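Local coordinates for peptidase (PDB 5LOX), which builds the helical Anbu complex, an assembly related to the origin of the proteasome, and probably acts as an N-terminal nucleophile peptidase, at residues E41-V46 against L200-G205; L190-Y195 against Y206-D211. The protein carries 3 engineered substitutions. One frame throughout, in Å; residues are numbered along the deposited sequence.

Contact 1 (E41-V46 against L200-G205); sequences ERLLVV and LILPEG
R42 meets L202 through its backbone carbonyl, while its guanidinium carries the E41 carboxylate at its edge, with E41 CD in the guanidinium plane. NE of R42 makes a salt bridge to OE2 of E41, modelled too short for its length to be taken literally, and NH2 adds a weak bond to the same oxygen. The guanidinium is held further by the carbonyl oxygen of V76, bound by NH2, and more weakly by that of L73, bound by NH1. The charged ends thus bond to one another and to backbone carbonyls, while the contact itself is made by apolar groups and backbone oxygens.

L43 points toward the loop and, with L200, carries the larger part of the contact. With CG anti to the backbone N (chi1 164°), its branched end meets the ring of P203 tip to tip: CD1 lies 4.0 Å from P203 CD, and CD2 of L43 is 4.2 Å from the same carbon. Nearer its base, L43 CB packs 4.0 Å from I201 O. L200 and L202 each set a methyl near a carbonyl oxygen at the start of the strand: L200 CD2 lies 3.8 Å from E41 O, just before it, and L202 CD1 comes as near, 3.8 Å, to R42 O.

The touching backbones run 39° apart, and the strand spends its backbone bonds on strands 33-38 and 109-117 instead. L43 packs on Y195 across the gap between the two sheets of the Ntn-hydrolase sandwich, and P203 joins it on L193. With not a single hydrogen bond joining the two segments, the contact between them rests on van der Waals packing of L43, L200, L202 and P203.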
loop_
_atom_site.group_PDB
_atom_site.type_symbol
_atom_site.label_atom_id
_atom_site.label_comp_id
_atom_site.label_asym_id
_atom_site.label_seq_id
_atom_site.Cartn_x
_atom_site.Cartn_y
_atom_site.Cartn_z
ATOM N N GLU A 41 96.798 -51.075 -70.849
ATOM C CA GLU A 41 97.599 -50.101 -70.094
ATOM C C GLU A 41 96.972 -49.722 -68.720
ATOM O O GLU A 41 97.675 -49.733 -67.700
ATOM C CB GLU A 41 97.893 -48.887 -70.985
ATOM C CG GLU A 41 97.698 -47.498 -70.376
ATOM C CD GLU A 41 98.719 -47.118 -69.322
ATOM O OE1 GLU A 41 99.721 -47.817 -69.154
ATOM O OE2 GLU A 41 98.495 -46.104 -68.635
ATOM N N ARG A 42 95.677 -49.411 -68.654
ATOM C CA ARG A 42 95.097 -49.049 -67.351
ATOM C C ARG A 42 93.577 -49.166 -67.263
ATOM O O ARG A 42 92.869 -48.996 -68.254
ATOM C CB ARG A 42 95.577 -47.648 -66.935
ATOM C CG ARG A 42 94.612 -46.499 -67.186
ATOM C CD ARG A 42 95.260 -45.252 -67.804
ATOM N NE ARG A 42 96.641 -44.990 -67.400
ATOM C CZ ARG A 42 97.060 -44.022 -66.583
ATOM N NH1 ARG A 42 96.226 -43.159 -66.028
ATOM N NH2 ARG A 42 98.347 -43.927 -66.325
ATOM N N LEU A 43 93.106 -49.452 -66.057
ATOM C CA LEU A 43 91.703 -49.338 -65.708
ATOM C C LEU A 43 91.562 -48.484 -64.451
ATOM O O LEU A 43 92.226 -48.733 -63.456
ATOM C CB LEU A 43 91.092 -50.696 -65.400
ATOM C CG LEU A 43 89.746 -50.540 -64.663
ATOM C CD1 LEU A 43 88.646 -50.239 -65.658
ATOM C CD2 LEU A 43 89.382 -51.757 -63.851
ATOM N N LEU A 44 90.664 -47.499 -64.477
ATOM C CA LEU A 44 90.330 -46.740 -63.270
ATOM C C LEU A 44 88.840 -46.638 -63.116
ATOM O O LEU A 44 88.120 -46.416 -64.085
ATOM C CB LEU A 44 90.926 -45.352 -63.340
ATOM C CG LEU A 44 92.453 -45.308 -63.279
ATOM C CD1 LEU A 44 92.954 -43.946 -63.742
ATOM C CD2 LEU A 44 92.935 -45.616 -61.873
ATOM N N VAL A 45 88.373 -46.826 -61.897
ATOM C CA VAL A 45 86.956 -46.724 -61.596
ATOM C C VAL A 45 86.762 -45.631 -60.571
ATOM O O VAL A 45 87.477 -45.574 -59.582
ATOM C CB VAL A 45 86.410 -48.047 -61.023
ATOM C CG1 VAL A 45 84.956 -47.893 -60.599
ATOM C CG2 VAL A 45 86.520 -49.139 -62.066
ATOM N N VAL A 46 85.763 -44.794 -60.785
ATOM C CA VAL A 46 85.387 -43.794 -59.796
ATOM C C VAL A 46 83.941 -43.986 -59.363
ATOM O O VAL A 46 83.042 -44.083 -60.206
ATOM C CB VAL A 46 85.526 -42.392 -60.380
ATOM C CG1 VAL A 46 85.058 -41.351 -59.386
ATOM C CG2 VAL A 46 86.967 -42.132 -60.762
ATOM N N LEU A 200 94.511 -55.827 -67.006
ATOM C CA LEU A 200 94.592 -54.542 -67.728
ATOM C C LEU A 200 93.586 -54.377 -68.877
ATOM O O LEU A 200 93.912 -53.784 -69.895
ATOM C CB LEU A 200 96.013 -54.318 -68.237
ATOM C CG LEU A 200 97.097 -54.261 -67.161
ATOM C CD1 LEU A 200 98.478 -54.171 -67.798
ATOM C CD2 LEU A 200 96.872 -53.085 -66.217
ATOM N N ILE A 201 92.369 -54.898 -68.691
ATOM C CA ILE A 201 91.267 -54.723 -69.642
ATOM C C ILE A 201 90.186 -53.908 -68.970
ATOM O O ILE A 201 90.154 -53.807 -67.743
ATOM C CB ILE A 201 90.679 -56.075 -70.122
ATOM C CG1 ILE A 201 89.951 -56.810 -68.982
ATOM C CG2 ILE A 201 91.777 -56.949 -70.725
ATOM C CD1 ILE A 201 89.349 -58.152 -69.367
ATOM N N LEU A 202 89.292 -53.328 -69.759
ATOM C CA LEU A 202 88.169 -52.558 -69.215
ATOM C C LEU A 202 86.937 -53.428 -69.214
ATOM O O LEU A 202 86.285 -53.545 -70.228
ATOM C CB LEU A 202 87.899 -51.320 -70.065
ATOM C CG LEU A 202 88.841 -50.117 -69.912
ATOM C CD1 LEU A 202 90.182 -50.348 -70.590
ATOM C CD2 LEU A 202 88.165 -48.873 -70.483
ATOM N N PRO A 203 86.605 -54.041 -68.082
ATOM C CA PRO A 203 85.406 -54.871 -68.058
ATOM C C PRO A 203 84.166 -54.070 -68.372
ATOM O O PRO A 203 84.122 -52.890 -68.071
ATOM C CB PRO A 203 85.319 -55.358 -66.604
ATOM C CG PRO A 203 86.621 -54.996 -65.980
ATOM C CD PRO A 203 87.118 -53.805 -66.730
ATOM N N GLU A 204 83.157 -54.703 -68.951
ATOM C CA GLU A 204 81.976 -53.949 -69.321
ATOM C C GLU A 204 81.140 -53.616 -68.098
ATOM O O GLU A 204 80.437 -52.620 -68.089
ATOM C CB GLU A 204 81.155 -54.648 -70.402
ATOM C CG GLU A 204 81.593 -54.218 -71.796
ATOM C CD GLU A 204 80.663 -54.706 -72.887
ATOM O OE1 GLU A 204 79.432 -54.626 -72.704
ATOM O OE2 GLU A 204 81.173 -55.142 -73.937
ATOM N N GLY A 205 81.244 -54.422 -67.052
ATOM C CA GLY A 205 80.445 -54.189 -65.859
ATOM C C GLY A 205 79.027 -54.664 -66.142
ATOM O O GLY A 205 78.744 -55.111 -67.238
#

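Contact 2 (L190-Y195 against Y206-D211); sequences LDLLVY and YRVTED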
loop_
_atom_site.group_PDB
_atom_site.type_symbol
_atom_site.label_atom_id
_atom_site.label_comp_id
_atom_site.label_asym_id
_atom_site.label_seq_id
_atom_site.Cartn_x
_atom_site.Cartn_y
_atom_site.Cartn_z
ATOM N N LEU A 190 71.317 -51.439 -59.501
ATOM C CA LEU A 190 72.701 -51.431 -59.057
ATOM C C LEU A 190 73.635 -51.557 -60.238
ATOM O O LEU A 190 73.266 -52.080 -61.284
ATOM C CB LEU A 190 72.976 -52.618 -58.152
ATOM C CG LEU A 190 71.954 -52.894 -57.057
ATOM C CD1 LEU A 190 72.483 -54.013 -56.180
ATOM C CD2 LEU A 190 71.714 -51.653 -56.228
ATOM N N ASP A 191 74.864 -51.101 -60.044
ATOM C CA ASP A 191 75.890 -51.188 -61.077
ATOM C C ASP A 191 77.102 -51.884 -60.472
ATOM O O ASP A 191 77.570 -51.483 -59.405
ATOM C CB ASP A 191 76.251 -49.790 -61.581
ATOM C CG ASP A 191 75.110 -49.132 -62.383
ATOM O OD1 ASP A 191 74.712 -49.715 -63.434
ATOM O OD2 ASP A 191 74.620 -48.042 -61.952
ATOM N N LEU A 192 77.573 -52.951 -61.131
ATOM C CA LEU A 192 78.703 -53.734 -60.628
ATOM C C LEU A 192 79.822 -53.701 -61.609
ATOM O O LEU A 192 79.601 -53.603 -62.813
ATOM C CB LEU A 192 78.318 -55.194 -60.462
ATOM C CG LEU A 192 76.938 -55.461 -59.904
ATOM C CD1 LEU A 192 76.624 -56.933 -59.982
ATOM C CD2 LEU A 192 76.865 -54.980 -58.469
ATOM N N LEU A 193 81.025 -53.882 -61.098
ATOM C CA LEU A 193 82.178 -54.112 -61.954
ATOM C C LEU A 193 83.205 -54.940 -61.233
ATOM O O LEU A 193 83.537 -54.672 -60.085
ATOM C CB LEU A 193 82.792 -52.802 -62.375
ATOM C CG LEU A 193 83.909 -52.935 -63.400
ATOM C CD1 LEU A 193 83.861 -51.800 -64.402
ATOM C CD2 LEU A 193 85.270 -52.988 -62.739
ATOM N N VAL A 194 83.677 -55.988 -61.904
ATOM C CA VAL A 194 84.713 -56.876 -61.366
ATOM C C VAL A 194 85.943 -56.747 -62.234
ATOM O O VAL A 194 85.837 -56.820 -63.447
ATOM C CB VAL A 194 84.229 -58.336 -61.388
ATOM C CG1 VAL A 194 85.363 -59.256 -61.017
ATOM C CG2 VAL A 194 83.048 -58.525 -60.436
ATOM N N TYR A 195 87.106 -56.560 -61.620
ATOM C CA TYR A 195 88.359 -56.418 -62.377
ATOM C C TYR A 195 89.380 -57.406 -61.904
ATOM O O TYR A 195 89.614 -57.509 -60.701
ATOM C CB TYR A 195 88.941 -55.031 -62.205
ATOM C CG TYR A 195 90.338 -54.917 -62.754
ATOM C CD1 TYR A 195 90.558 -54.772 -64.118
ATOM C CD2 TYR A 195 91.431 -54.949 -61.925
ATOM C CE1 TYR A 195 91.839 -54.650 -64.634
ATOM C CE2 TYR A 195 92.718 -54.837 -62.421
ATOM C CZ TYR A 195 92.913 -54.696 -63.781
ATOM O OH TYR A 195 94.190 -54.618 -64.280
ATOM N N TYR A 206 78.143 -54.583 -65.156
ATOM C CA TYR A 206 76.831 -55.165 -65.277
ATOM C C TYR A 206 75.837 -54.436 -64.411
ATOM O O TYR A 206 76.139 -54.008 -63.301
ATOM C CB TYR A 206 76.892 -56.622 -64.845
ATOM C CG TYR A 206 75.560 -57.362 -64.908
ATOM C CD1 TYR A 206 75.171 -58.040 -66.041
ATOM C CD2 TYR A 206 74.711 -57.406 -63.787
ATOM C CE1 TYR A 206 73.982 -58.735 -66.084
ATOM C CE2 TYR A 206 73.507 -58.091 -63.830
ATOM C CZ TYR A 206 73.158 -58.755 -64.984
ATOM O OH TYR A 206 71.992 -59.466 -65.009
ATOM N N ARG A 207 74.624 -54.305 -64.915
ATOM C CA ARG A 207 73.580 -53.612 -64.181
ATOM C C ARG A 207 72.513 -54.573 -63.674
ATOM O O ARG A 207 71.895 -55.327 -64.421
ATOM C CB ARG A 207 72.957 -52.496 -65.044
ATOM C CG ARG A 207 71.617 -51.995 -64.522
ATOM C CD ARG A 207 71.240 -50.635 -65.080
ATOM N NE ARG A 207 72.036 -49.574 -64.484
ATOM C CZ ARG A 207 71.844 -48.291 -64.716
ATOM N NH1 ARG A 207 70.868 -47.913 -65.506
ATOM N NH2 ARG A 207 72.627 -47.380 -64.144
ATOM N N VAL A 208 72.253 -54.472 -62.387
ATOM C CA VAL A 208 71.241 -55.297 -61.768
ATOM C C VAL A 208 69.928 -54.547 -61.645
ATOM O O VAL A 208 69.813 -53.641 -60.832
ATOM C CB VAL A 208 71.672 -55.717 -60.337
ATOM C CG1 VAL A 208 70.639 -56.666 -59.738
ATOM C CG2 VAL A 208 73.061 -56.346 -60.352
ATOM N N THR A 209 68.927 -54.971 -62.400
ATOM C CA THR A 209 67.614 -54.351 -62.274
ATOM C C THR A 209 66.691 -55.093 -61.310
ATOM O O THR A 209 66.960 -56.197 -60.908
ATOM C CB THR A 209 66.913 -54.207 -63.646
ATOM O OG1 THR A 209 66.504 -55.487 -64.107
ATOM C CG2 THR A 209 67.845 -53.575 -64.666
ATOM N N GLU A 210 65.622 -54.414 -60.940
ATOM C CA GLU A 210 64.448 -54.990 -60.312
ATOM C C GLU A 210 64.148 -56.430 -60.768
ATOM O O GLU A 210 63.809 -57.273 -59.978
ATOM C CB GLU A 210 63.264 -54.093 -60.704
ATOM C CG GLU A 210 61.955 -54.347 -59.986
ATOM C CD GLU A 210 61.671 -53.299 -58.931
ATOM O OE1 GLU A 210 60.646 -52.591 -59.081
ATOM O OE2 GLU A 210 62.470 -53.164 -57.975
ATOM N N ASP A 211 64.258 -56.690 -62.059
ATOM C CA ASP A 211 63.853 -57.977 -62.640
ATOM C C ASP A 211 64.915 -59.061 -62.576
ATOM O O ASP A 211 64.636 -60.187 -62.947
ATOM C CB ASP A 211 63.491 -57.790 -64.121
ATOM C CG ASP A 211 62.340 -56.840 -64.317
ATOM O OD1 ASP A 211 61.586 -56.570 -63.344
ATOM O OD2 ASP A 211 62.215 -56.303 -65.437
#
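The beta hairpin of strands 190-196 and 206-208 sets L190 against V208 and L192 against Y206 as antiparallel hydrogen-bonded pairs, with D191 and R207 as the non-hydrogen-bonded pair between them. Each hydrogen-bonded pair is closed by two backbone bonds, among them V208 N to L190 O at 2.8 Å and L192 N to Y206 O, also 2.8 Å. In the middle pair the side chains lie side by side, pointing the same way. R207 grips the D191 carboxylate side-on: NE reaches OD1 of D191 at 2.9 Å, tilted 24° out of the carboxylate plane, and NH2 reaches the syn lone pair of D191 OD2 at 3.0 Å. A bend at chi3 (-74°) places NE within the bridge, and the two planes stay 36° apart. NH1 of R207 makes a further salt bridge to D139 of a third subunit.

On the other face, V208 CG2 packs 3.6 Å from L192 CD1 and also lies at the edge of the Y206 ring, in its plane. That ring stacks on Y240 of a second subunit, while its hydroxyl bonds to D212. Helix 165-182 packs on this same face, with F176 on L190 and L169 on L192, and strand 11-21 hydrogen-bonds to the other edge of strand 190-196 through S16, F14 and L12.

How the contacts relate
Contact 2 pairs strand 190-196 with the returning strand, and contact 1 uses the loop that joins them: 200-205 runs directly into strand 206-208. Contact 1 is partly buried, with I201 exposed, links that loop to the other sheet, and is untouched by other subunits. Contact 2 is buried within one sheet, combining backbone pairing with an ion pair, and two other subunits reach it. Y195 couples them: its OH probably hydrogen-bonds L200 N (3.0 Å), and its ring packs against L43. P203 likewise packs against the backbone of V194, so the loop's proline is set on the first strand of the hairpin.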